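Local coordinates for protein poly-beta-1,6-N-acetyl-D-glucosamine N-deacetylase (Aggregatibacter actinomycetemcomitans, PDB 4U10) that probably removes N-acetyl groups from poly-beta-1,6-N-acetyl-D-glucosamine by metal-dependent hydrolysis, a task of the polysaccharide deacetylase domain that this chain represents, at residues A[203-208]-A[228-233]; A[187-192]-A[222-227]; A[4-9]-A[245-250]; A[160-165]-A[208-213]. All coordinates share one frame; numbering follows the deposited sequence.

Interaction 1 (A[203-208]-A[228-233]); sequences PRIMVW and HHFALG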
# COMPACT_ATOMS: atom_id res chain seq x y z
N PRO A 203 -10.35 5.67 5.41
CA PRO A 203 -9.92 4.84 4.33
C PRO A 203 -10.90 3.71 4.01
O PRO A 203 -11.53 3.16 4.92
CB PRO A 203 -8.59 4.22 4.88
CG PRO A 203 -8.76 4.25 6.38
CD PRO A 203 -9.57 5.49 6.63
N ARG A 204 -10.94 3.25 2.76
CA ARG A 204 -11.83 2.17 2.39
C ARG A 204 -11.08 1.02 1.72
O ARG A 204 -11.67 0.11 1.11
CB ARG A 204 -12.95 2.71 1.51
CG ARG A 204 -12.47 3.55 0.39
CD ARG A 204 -13.62 4.19 -0.42
NE ARG A 204 -13.01 4.98 -1.50
CZ ARG A 204 -13.66 5.71 -2.38
NH1 ARG A 204 -14.99 5.78 -2.31
NH2 ARG A 204 -12.98 6.35 -3.33
N ILE A 205 -9.78 1.00 1.90
CA ILE A 205 -8.94 -0.07 1.45
C ILE A 205 -7.95 -0.34 2.58
O ILE A 205 -7.41 0.57 3.14
CB ILE A 205 -8.12 0.33 0.19
CG1 ILE A 205 -9.00 0.74 -1.00
CG2 ILE A 205 -7.13 -0.73 -0.29
CD1 ILE A 205 -8.22 1.58 -2.01
N MSE A 206 -7.73 -1.61 2.85
CA MSE A 206 -6.55 -2.06 3.64
C MSE A 206 -5.54 -2.62 2.71
O MSE A 206 -5.82 -3.57 1.94
CB MSE A 206 -6.99 -2.97 4.76
CG MSE A 206 -5.85 -3.81 5.39
SE MSE A 206 -4.66 -2.54 6.32
CE MSE A 206 -5.70 -2.31 7.90
N VAL A 207 -4.31 -2.10 2.79
CA VAL A 207 -3.24 -2.73 2.08
C VAL A 207 -2.35 -3.49 3.03
O VAL A 207 -1.79 -2.92 3.97
CB VAL A 207 -2.40 -1.70 1.28
CG1 VAL A 207 -1.34 -2.42 0.46
CG2 VAL A 207 -3.29 -0.82 0.37
N TRP A 208 -2.13 -4.78 2.76
CA TRP A 208 -1.45 -5.64 3.76
C TRP A 208 0.03 -5.41 3.67
O TRP A 208 0.59 -5.44 2.54
CB TRP A 208 -1.74 -7.11 3.46
CG TRP A 208 -3.20 -7.44 3.45
CD1 TRP A 208 -3.90 -7.97 2.41
CD2 TRP A 208 -4.12 -7.32 4.54
NE1 TRP A 208 -5.20 -8.14 2.79
CE2 TRP A 208 -5.37 -7.74 4.08
CE3 TRP A 208 -4.02 -6.84 5.86
CZ2 TRP A 208 -6.49 -7.71 4.88
CZ3 TRP A 208 -5.11 -6.82 6.63
CH2 TRP A 208 -6.35 -7.26 6.15
N HIS A 228 -12.54 -3.92 0.99
CA HIS A 228 -11.53 -4.06 -0.06
C HIS A 228 -10.12 -4.12 0.53
O HIS A 228 -9.69 -3.24 1.27
CB HIS A 228 -11.66 -2.94 -1.08
CG HIS A 228 -12.98 -2.94 -1.77
ND1 HIS A 228 -13.27 -3.81 -2.81
CD2 HIS A 228 -14.08 -2.22 -1.56
CE1 HIS A 228 -14.53 -3.62 -3.17
NE2 HIS A 228 -15.03 -2.65 -2.44
N HIS A 229 -9.40 -5.15 0.18
CA HIS A 229 -8.04 -5.32 0.65
C HIS A 229 -7.08 -5.65 -0.48
O HIS A 229 -7.36 -6.46 -1.37
CB HIS A 229 -8.01 -6.31 1.85
CG HIS A 229 -8.51 -7.68 1.54
ND1 HIS A 229 -7.67 -8.70 1.16
CD2 HIS A 229 -9.75 -8.20 1.60
CE1 HIS A 229 -8.38 -9.81 1.00
NE2 HIS A 229 -9.64 -9.52 1.22
N PHE A 230 -5.90 -5.04 -0.44
CA PHE A 230 -4.88 -5.23 -1.47
C PHE A 230 -3.81 -6.22 -0.98
O PHE A 230 -3.04 -5.91 -0.06
CB PHE A 230 -4.20 -3.90 -1.78
CG PHE A 230 -4.99 -2.92 -2.66
CD1 PHE A 230 -6.34 -3.03 -2.92
CD2 PHE A 230 -4.31 -1.78 -3.18
CE1 PHE A 230 -7.00 -2.04 -3.71
CE2 PHE A 230 -4.95 -0.87 -3.97
CZ PHE A 230 -6.27 -1.01 -4.23
N ALA A 231 -3.69 -7.36 -1.67
CA ALA A 231 -2.60 -8.34 -1.45
C ALA A 231 -1.50 -8.21 -2.54
O ALA A 231 -1.34 -7.15 -3.14
CB ALA A 231 -3.21 -9.76 -1.36
N LEU A 232 -0.68 -9.23 -2.78
CA LEU A 232 0.23 -9.18 -3.89
C LEU A 232 -0.26 -10.20 -4.93
O LEU A 232 -1.48 -10.28 -5.20
CB LEU A 232 1.67 -9.39 -3.43
CG LEU A 232 2.25 -8.22 -2.62
CD1 LEU A 232 3.66 -8.51 -2.12
CD2 LEU A 232 2.26 -7.02 -3.53
N GLY A 233 0.67 -10.98 -5.48
CA GLY A 233 0.45 -11.79 -6.69
C GLY A 233 -0.25 -13.14 -6.48
O GLY A 233 -0.27 -13.96 -7.38
O HOH W 1 -13.90 -1.26 1.79
O HOH W 2 -0.32 -6.14 0.13

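Interaction 2 (A[187-192]-A[222-227]); sequences DFSRSS and KQSGMT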
# COMPACT_ATOMS: atom_id res chain seq x y z
N ASP A 187 -5.79 -1.93 16.25
CA ASP A 187 -4.78 -1.26 15.41
C ASP A 187 -5.44 -0.71 14.14
O ASP A 187 -5.23 0.43 13.81
CB ASP A 187 -3.65 -2.20 15.03
CG ASP A 187 -2.58 -1.50 14.22
OD1 ASP A 187 -2.77 -1.48 12.99
OD2 ASP A 187 -1.63 -0.95 14.84
N PHE A 188 -6.21 -1.54 13.44
CA PHE A 188 -6.92 -1.09 12.25
C PHE A 188 -7.88 0.03 12.49
O PHE A 188 -8.00 0.94 11.68
CB PHE A 188 -7.64 -2.25 11.53
CG PHE A 188 -6.74 -3.39 11.15
CD1 PHE A 188 -5.36 -3.23 11.12
CD2 PHE A 188 -7.28 -4.60 10.71
CE1 PHE A 188 -4.54 -4.23 10.78
CE2 PHE A 188 -6.46 -5.64 10.35
CZ PHE A 188 -5.06 -5.45 10.35
N SER A 189 -8.64 -0.04 13.57
CA SER A 189 -9.53 1.01 13.94
C SER A 189 -8.80 2.34 14.29
O SER A 189 -9.23 3.40 13.86
CB SER A 189 -10.39 0.54 15.10
OG SER A 189 -10.87 1.65 15.79
N ARG A 190 -7.67 2.29 14.99
CA ARG A 190 -6.87 3.51 15.17
C ARG A 190 -6.32 4.10 13.86
O ARG A 190 -6.20 5.30 13.71
CB ARG A 190 -5.66 3.28 16.08
CG ARG A 190 -5.97 2.91 17.52
CD ARG A 190 -4.66 2.45 18.20
NE ARG A 190 -4.99 1.60 19.31
CZ ARG A 190 -4.36 0.50 19.70
NH1 ARG A 190 -3.26 0.06 19.10
NH2 ARG A 190 -4.86 -0.17 20.78
N SER A 191 -5.90 3.24 12.93
CA SER A 191 -5.46 3.67 11.64
C SER A 191 -6.56 4.43 10.86
O SER A 191 -6.30 5.51 10.29
CB SER A 191 -4.89 2.50 10.84
OG SER A 191 -4.51 2.84 9.52
N SER A 192 -7.73 3.84 10.79
CA SER A 192 -8.91 4.50 10.17
C SER A 192 -9.13 5.90 10.78
O SER A 192 -9.32 6.85 10.08
CB SER A 192 -10.15 3.67 10.45
OG SER A 192 -11.27 4.23 9.79
N LYS A 222 -12.48 -5.30 7.91
CA LYS A 222 -13.89 -5.13 7.57
C LYS A 222 -14.63 -4.38 8.67
O LYS A 222 -15.43 -3.50 8.37
CB LYS A 222 -14.55 -6.49 7.28
CG LYS A 222 -16.08 -6.55 7.38
CD LYS A 222 -16.50 -7.94 6.91
CE LYS A 222 -17.95 -8.31 7.21
NZ LYS A 222 -18.31 -9.61 6.52
N GLN A 223 -14.38 -4.71 9.93
CA GLN A 223 -15.06 -3.99 10.98
C GLN A 223 -14.80 -2.49 11.01
O GLN A 223 -15.57 -1.77 11.63
CB GLN A 223 -14.74 -4.52 12.35
CG GLN A 223 -15.36 -5.83 12.64
CD GLN A 223 -15.11 -6.27 14.06
OE1 GLN A 223 -14.63 -7.38 14.29
NE2 GLN A 223 -15.43 -5.41 15.01
N SER A 224 -13.68 -2.02 10.42
CA SER A 224 -13.40 -0.58 10.38
C SER A 224 -13.63 0.04 9.02
O SER A 224 -13.20 1.16 8.78
CB SER A 224 -12.00 -0.28 10.92
OG SER A 224 -12.01 -0.46 12.33
N GLY A 225 -14.34 -0.66 8.15
CA GLY A 225 -14.75 -0.11 6.86
C GLY A 225 -13.86 -0.45 5.70
O GLY A 225 -13.94 0.21 4.67
N MSE A 226 -12.99 -1.46 5.84
CA MSE A 226 -12.08 -1.80 4.78
C MSE A 226 -12.35 -3.23 4.38
O MSE A 226 -11.66 -4.19 4.88
CB MSE A 226 -10.68 -1.53 5.27
CG MSE A 226 -10.59 -0.08 5.72
SE MSE A 226 -8.77 0.23 6.43
CE MSE A 226 -8.93 0.20 8.29
N THR A 227 -13.36 -3.38 3.52
CA THR A 227 -13.75 -4.66 2.97
C THR A 227 -12.94 -4.97 1.71
O THR A 227 -12.68 -6.11 1.42
CB THR A 227 -15.29 -4.67 2.67
OG1 THR A 227 -15.98 -4.66 3.91
CG2 THR A 227 -15.70 -5.89 1.95
O HOH W 3 -11.78 3.00 7.47

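Interaction 3 (A[4-9]-A[245-250]); sequences YGVLAY and VGRLLI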
# COMPACT_ATOMS: atom_id res chain seq x y z
N TYR A 4 -9.86 -5.46 -13.85
CA TYR A 4 -8.75 -4.51 -13.72
C TYR A 4 -7.53 -5.19 -13.06
O TYR A 4 -7.68 -6.18 -12.28
CB TYR A 4 -9.20 -3.26 -12.95
CG TYR A 4 -9.52 -3.49 -11.50
CD1 TYR A 4 -10.80 -3.91 -11.10
CD2 TYR A 4 -8.53 -3.36 -10.53
CE1 TYR A 4 -11.09 -4.15 -9.76
CE2 TYR A 4 -8.81 -3.55 -9.20
CZ TYR A 4 -10.08 -3.96 -8.82
OH TYR A 4 -10.36 -4.16 -7.53
N GLY A 5 -6.35 -4.67 -13.42
CA GLY A 5 -5.09 -5.08 -12.85
C GLY A 5 -4.59 -4.01 -11.87
O GLY A 5 -4.98 -2.88 -11.96
N VAL A 6 -3.70 -4.39 -10.98
CA VAL A 6 -3.16 -3.47 -10.00
C VAL A 6 -1.65 -3.60 -9.92
O VAL A 6 -1.16 -4.71 -9.79
CB VAL A 6 -3.78 -3.67 -8.59
CG1 VAL A 6 -3.26 -2.57 -7.66
CG2 VAL A 6 -5.32 -3.60 -8.63
N LEU A 7 -0.91 -2.49 -9.96
CA LEU A 7 0.53 -2.55 -9.75
C LEU A 7 0.92 -2.05 -8.36
O LEU A 7 0.43 -1.02 -7.89
CB LEU A 7 1.28 -1.75 -10.77
CG LEU A 7 0.99 -1.95 -12.29
CD1 LEU A 7 1.97 -1.14 -13.17
CD2 LEU A 7 1.02 -3.43 -12.64
N ALA A 8 1.81 -2.78 -7.68
CA ALA A 8 2.24 -2.37 -6.32
C ALA A 8 3.68 -1.86 -6.29
O ALA A 8 4.63 -2.65 -6.44
CB ALA A 8 2.08 -3.55 -5.34
N TYR A 9 3.86 -0.58 -5.99
CA TYR A 9 5.15 0.07 -5.93
C TYR A 9 5.45 0.44 -4.48
O TYR A 9 4.56 0.45 -3.67
CB TYR A 9 5.16 1.39 -6.71
CG TYR A 9 5.11 1.23 -8.23
CD1 TYR A 9 6.28 1.11 -8.98
CD2 TYR A 9 3.90 1.26 -8.91
CE1 TYR A 9 6.20 0.94 -10.37
CE2 TYR A 9 3.82 1.14 -10.31
CZ TYR A 9 4.93 0.97 -11.02
OH TYR A 9 4.81 0.80 -12.41
N VAL A 245 -8.19 -8.03 -3.64
CA VAL A 245 -7.61 -7.43 -4.83
C VAL A 245 -6.16 -7.86 -4.91
O VAL A 245 -5.44 -7.69 -3.96
CB VAL A 245 -7.65 -5.92 -4.71
CG1 VAL A 245 -6.90 -5.30 -5.89
CG2 VAL A 245 -9.09 -5.44 -4.63
N GLY A 246 -5.74 -8.51 -5.98
CA GLY A 246 -4.33 -8.85 -6.19
C GLY A 246 -3.54 -7.80 -6.93
O GLY A 246 -4.08 -6.98 -7.69
N ARG A 247 -2.24 -7.82 -6.72
CA ARG A 247 -1.37 -6.84 -7.27
C ARG A 247 -0.09 -7.48 -7.77
O ARG A 247 0.38 -8.52 -7.23
CB ARG A 247 -1.05 -5.77 -6.19
CG ARG A 247 -2.26 -5.07 -5.53
CD ARG A 247 -1.77 -3.86 -4.72
NE ARG A 247 -0.93 -4.31 -3.58
CZ ARG A 247 -0.19 -3.52 -2.82
NH1 ARG A 247 -0.12 -2.21 -3.05
NH2 ARG A 247 0.55 -4.02 -1.83
N LEU A 248 0.54 -6.85 -8.76
CA LEU A 248 1.88 -7.22 -9.13
C LEU A 248 2.91 -6.45 -8.30
O LEU A 248 2.94 -5.23 -8.34
CB LEU A 248 2.08 -6.93 -10.63
CG LEU A 248 3.48 -7.24 -11.15
CD1 LEU A 248 3.79 -8.72 -10.98
CD2 LEU A 248 3.50 -6.78 -12.58
N LEU A 249 3.77 -7.14 -7.57
CA LEU A 249 4.86 -6.46 -6.85
C LEU A 249 5.96 -6.02 -7.78
O LEU A 249 6.60 -6.85 -8.41
CB LEU A 249 5.47 -7.41 -5.79
CG LEU A 249 6.65 -6.90 -4.96
CD1 LEU A 249 6.22 -5.69 -4.18
CD2 LEU A 249 7.21 -7.97 -4.02
N ILE A 250 6.19 -4.71 -7.87
CA ILE A 250 7.17 -4.18 -8.76
C ILE A 250 8.58 -4.26 -8.14
O ILE A 250 8.78 -3.95 -6.98
CB ILE A 250 6.83 -2.71 -9.12
CG1 ILE A 250 5.40 -2.56 -9.70
CG2 ILE A 250 7.86 -2.17 -10.08
CD1 ILE A 250 5.22 -3.17 -11.10
O HOH W 4 -3.84 -7.28 -10.53
O HOH W 5 7.11 -2.53 -5.22

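Interaction 4 (A[160-165]-A[208-213]); sequences QLPAVV and WPYGQF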
# COMPACT_ATOMS: atom_id res chain seq x y z
N GLN A 160 10.41 -14.85 13.86
CA GLN A 160 9.63 -13.61 13.74
C GLN A 160 8.78 -13.60 12.48
O GLN A 160 9.30 -13.90 11.42
CB GLN A 160 10.54 -12.41 13.78
CG GLN A 160 10.45 -11.66 15.08
CD GLN A 160 11.09 -10.33 14.98
OE1 GLN A 160 10.43 -9.28 14.96
NE2 GLN A 160 12.42 -10.35 14.90
N LEU A 161 7.48 -13.29 12.62
CA LEU A 161 6.50 -13.28 11.50
C LEU A 161 5.79 -11.91 11.47
O LEU A 161 5.72 -11.26 12.50
CB LEU A 161 5.45 -14.37 11.68
CG LEU A 161 5.96 -15.80 11.70
CD1 LEU A 161 4.80 -16.77 11.90
CD2 LEU A 161 6.70 -16.02 10.38
N PRO A 162 5.26 -11.46 10.30
CA PRO A 162 4.54 -10.18 10.24
C PRO A 162 3.46 -10.16 11.26
O PRO A 162 2.68 -11.08 11.32
CB PRO A 162 3.94 -10.17 8.80
CG PRO A 162 4.84 -11.00 7.99
CD PRO A 162 5.50 -12.00 8.95
N ALA A 163 3.41 -9.10 12.04
CA ALA A 163 2.48 -8.95 13.12
C ALA A 163 1.01 -9.17 12.77
O ALA A 163 0.24 -9.58 13.62
CB ALA A 163 2.67 -7.55 13.78
N VAL A 164 0.61 -8.84 11.55
CA VAL A 164 -0.76 -9.01 11.14
C VAL A 164 -1.17 -10.49 11.16
O VAL A 164 -2.31 -10.78 11.49
CB VAL A 164 -0.98 -8.40 9.73
CG1 VAL A 164 -2.33 -8.82 9.13
CG2 VAL A 164 -0.98 -6.90 9.80
N VAL A 165 -0.25 -11.40 10.87
CA VAL A 165 -0.66 -12.77 10.51
C VAL A 165 -0.27 -13.84 11.50
O VAL A 165 -0.46 -15.03 11.18
CB VAL A 165 -0.19 -13.20 9.10
CG1 VAL A 165 -0.83 -12.33 8.03
CG2 VAL A 165 1.33 -13.21 8.95
N TRP A 208 -2.13 -4.78 2.76
CA TRP A 208 -1.45 -5.64 3.76
C TRP A 208 0.03 -5.41 3.67
O TRP A 208 0.59 -5.44 2.54
CB TRP A 208 -1.74 -7.11 3.46
CG TRP A 208 -3.20 -7.44 3.45
CD1 TRP A 208 -3.90 -7.97 2.41
CD2 TRP A 208 -4.12 -7.32 4.54
NE1 TRP A 208 -5.20 -8.14 2.79
CE2 TRP A 208 -5.37 -7.74 4.08
CE3 TRP A 208 -4.02 -6.84 5.86
CZ2 TRP A 208 -6.49 -7.71 4.88
CZ3 TRP A 208 -5.11 -6.82 6.63
CH2 TRP A 208 -6.35 -7.26 6.15
N PRO A 209 0.70 -5.17 4.82
CA PRO A 209 2.17 -5.20 4.83
C PRO A 209 2.69 -6.50 4.26
O PRO A 209 2.24 -7.59 4.66
CB PRO A 209 2.48 -5.14 6.36
CG PRO A 209 1.42 -4.20 6.85
CD PRO A 209 0.21 -4.83 6.17
N TYR A 210 3.66 -6.38 3.34
CA TYR A 210 4.36 -7.52 2.74
C TYR A 210 3.41 -8.41 1.98
O TYR A 210 3.73 -9.54 1.70
CB TYR A 210 5.06 -8.33 3.86
CG TYR A 210 5.74 -7.50 5.00
CD1 TYR A 210 6.81 -6.70 4.77
CD2 TYR A 210 5.28 -7.58 6.31
CE1 TYR A 210 7.39 -5.95 5.78
CE2 TYR A 210 5.88 -6.87 7.35
CZ TYR A 210 6.94 -6.06 7.08
OH TYR A 210 7.54 -5.36 8.12
N GLY A 211 2.19 -7.98 1.68
CA GLY A 211 1.29 -8.86 0.92
C GLY A 211 0.59 -9.92 1.79
O GLY A 211 -0.17 -10.70 1.27
N GLN A 212 0.85 -9.97 3.11
CA GLN A 212 0.42 -11.09 3.90
C GLN A 212 -0.81 -10.76 4.76
O GLN A 212 -0.83 -9.78 5.50
CB GLN A 212 1.55 -11.61 4.79
CG GLN A 212 2.79 -12.07 3.99
CD GLN A 212 2.44 -13.17 2.98
OE1 GLN A 212 2.89 -13.12 1.79
NE2 GLN A 212 1.60 -14.13 3.39
N PHE A 213 -1.74 -11.70 4.76
CA PHE A 213 -3.02 -11.55 5.45
C PHE A 213 -3.62 -12.90 5.77
O PHE A 213 -3.08 -13.92 5.42
CB PHE A 213 -3.95 -10.71 4.56
CG PHE A 213 -4.45 -11.40 3.33
CD1 PHE A 213 -3.70 -11.45 2.17
CD2 PHE A 213 -5.72 -11.97 3.32
CE1 PHE A 213 -4.16 -12.14 1.07
CE2 PHE A 213 -6.19 -12.64 2.21
CZ PHE A 213 -5.41 -12.72 1.08

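Interaction 1 (A[203-208]-A[228-233])
Ile205 and Phe230 make the tightly packed centre of this pairing between strands 205-207 and 228-230. Ile205 keeps CG1 beside its backbone N (chi1 -59°), which puts CG2 anti to the backbone N, over one face of the Phe230 ring. The methyl lies 3.7 Å from the ring centroid and 16° off the normal, a CH-pi contact. Val207 shares this side of the sheet, and its CG2 approaches Phe230 CD2 obliquely at 3.8 Å. Branched side chains suit the extended backbone, and the flat ring offers them a broad surface. The strands are zipped in parallel register: Met206 N donates to His228 O (3.0 Å), Phe230 N to Met206 O (2.8 Å) and Trp208 N to Phe230 O (3.2 Å), the last almost straight at 177°. On the Met206 and His229 side, the indole of Trp208 turns its edge to His229, with NE1 3.0 Å from ND1 and the two ring planes well inclined.

The ends are looser. Near Arg204 a water bridges Arg204 O and His228 N in place of a direct bond, and the guanidinium leaves the contact for a salt bridge with Glu140 and a hydrogen bond to Gln52. Past Phe230, another water links Trp208 O to Phe230 O. Val207 O, in turn, is hydrogen-bonded to ND1 of the zinc ligand His144, making this strand second-shell support for the metal site. The arrangement is that of a beta-alpha-beta crossover through helix 215-222, the repeating unit of the beta/alpha barrel found in polysaccharide deacetylases.

Interaction 2 (A[187-192]-A[222-227])
Ser224 and Met226 belong to the Schellman motif that ends helix 215-222, and here they lean against Phe188, Ser189 and Ser192 of helix 177-199. Ser224 carries the closest approach: its OG, beside its own backbone N at chi1 -72°, sits 3.3 Å from Ser189 CA and 3.4 Å from Ser189 CB. No direct hydrogen bond crosses the contact; Ser189 and Ser224 are small enough for their CA atoms to lie 5.5 Å apart. A little further along, one water joins the two segments, accepting from Ser192 OG and donating to Ser224 O, each at 2.7 Å. Ser192 OG has a second polar partner in Lys202 NZ.

The Schellman geometry explains how the chain can turn here. Gly225, the C-prime residue, has positive phi (96°), easily adopted without a side chain, and its N bonds to Lys222 O while Met226 N reaches back to Ala221 O. Met226, a selenomethionine, is thereby directed at the helix. Its chain runs extended to SE and then bends (chi3 -102°), bringing CE to 3.6 Å from Phe188 O and 4.3 Å from both Phe188 CB and Ser192 CB. A long, flexible, apolar side chain suits the reach from the loop to helix 177-199. The ring of Phe188 leads away instead to Ala220, Ala221 and Met206, so Phe188 touches Met226 beyond the end of helix 215-222, that helix itself, and strand 205-207. Asp187, accepting from the backbone N atoms of Asp146 and Asn147, sets helix 177-199 beside the loop that carries the zinc ligands His144 and His149.

Interaction 3 (A[4-9]-A[245-250])
Arg247 and Ala8 meet flat on: Ala8 CB lies over the centre of the guanidinium, 3.4 Å from Arg247 CZ. The arginine starts with CG beside its backbone N, and its bend at chi3 (-65°) turns NE toward Ala8 CB. On the way, the side chains of Arg247 and Val6 cross obliquely, with Arg247 CG 3.4 Å from Val6 CG1. Alanine suits the place because a single methyl lets the charged plane lie close, and the nitrogens are satisfied nearby: NH1 by a salt bridge to Asp74, a zinc ligand, and by Ser72, and NE by Ala231 O.

Tyr9 and Ile250 make an apolar focus further on. Ile250 sets CG1 beside its N (chi1 -55°), and that carbon stands over the middle of the Tyr9 ring, 3.7 Å from the centroid, a CH-pi contact, while CG2 touches Tyr9 CE1 at 3.5 Å. The ring's hydroxyl is hydrogen-bonded to His37. Leu7 and Leu248 lie side by side, pointing the same way. At the far end, Val6 CG2 and Val245 CG1 lie 3.6 Å apart where their side chains cross at about a right angle.

Three backbone bonds hold the parallel strands: Leu248 N to Val6 O (2.9 Å), Ala8 N to Leu248 O (2.8 Å) and Ile250 N to Ala8 O (3.0 Å). Along this part, strand 3-13 pairs with strand 248-249 on one edge and strand 68-75 on the other, with helix 31-42 packing on Tyr9 and Ile250.

Interaction 4 (A[160-165]-A[208-213])
Val164 holds CG1 anti to its backbone N (chi1 167°), which presents that methyl to Trp208 CE3 at 4.2 Å, the two side chains crossing at about a right angle. Val165 does the reverse: chi1 -64° sets CG1 anti to the carbonyl carbon, and the methyl comes against the backbone of the other segment, 3.5 Å from Phe213 N and 3.6 Å from Gln212 O. The short branch of Val165 suits a place against the backbone of Gln212 and Phe213. Val164 CG2 adds a looser touch on the ring carbon CD of Pro209, 4.3 Å away.

At the more exposed end, Pro162 CB meets Tyr210 CD2 obliquely at 3.8 Å. No hydrogen bond joins the two segments, which meet by van der Waals contact; each is folded by its own backbone bonds. On one side a type I turn runs from Pro162 to Val165, closed by Val165 N to Pro162 O (3.0 Å); Pro162, the last residue of strand 160-162, supplies that carbonyl, and its ring offers a compact apolar surface to Tyr210. On the other, Gly211 N bonds to Trp208 O (3.1 Å), and Gly211 tolerates a positive phi that a side chain would resist. The indole is further steadied by Phe213, whose CB lies over one of its faces.

Pro209 stands close to the zinc ligand His144, and the ring of Tyr210 meets that of His149 with the planes steeply inclined. The loop after strand 205-207 thereby lies beside the metal site, consistent with the loops that follow barrel strands lining the active site in polysaccharide deacetylases.

Interaction 3 joins segments near the two ends of the modelled domain: 4-9 and 245-250 enclose the other three interactions, whose segments alternate along the sequence. Interaction 1 is central, its centre about 10 Å from that of interaction 3, about 11 Å from interaction 2 and about 12 Å from interaction 4. It meets interaction 3 through backbone pairing of strands 228-230 and 244-245, interaction 2 through Met206 against Phe188, and shares Trp208 with interaction 4. Interactions 2 and 3 lie about 21 Å apart between centres and do not touch. The four contacts together tie strands 3-13, 248-249, 205-207 and 228-230, helix 177-199 and the loop after strand 205-207 into the framework around the zinc-binding residues.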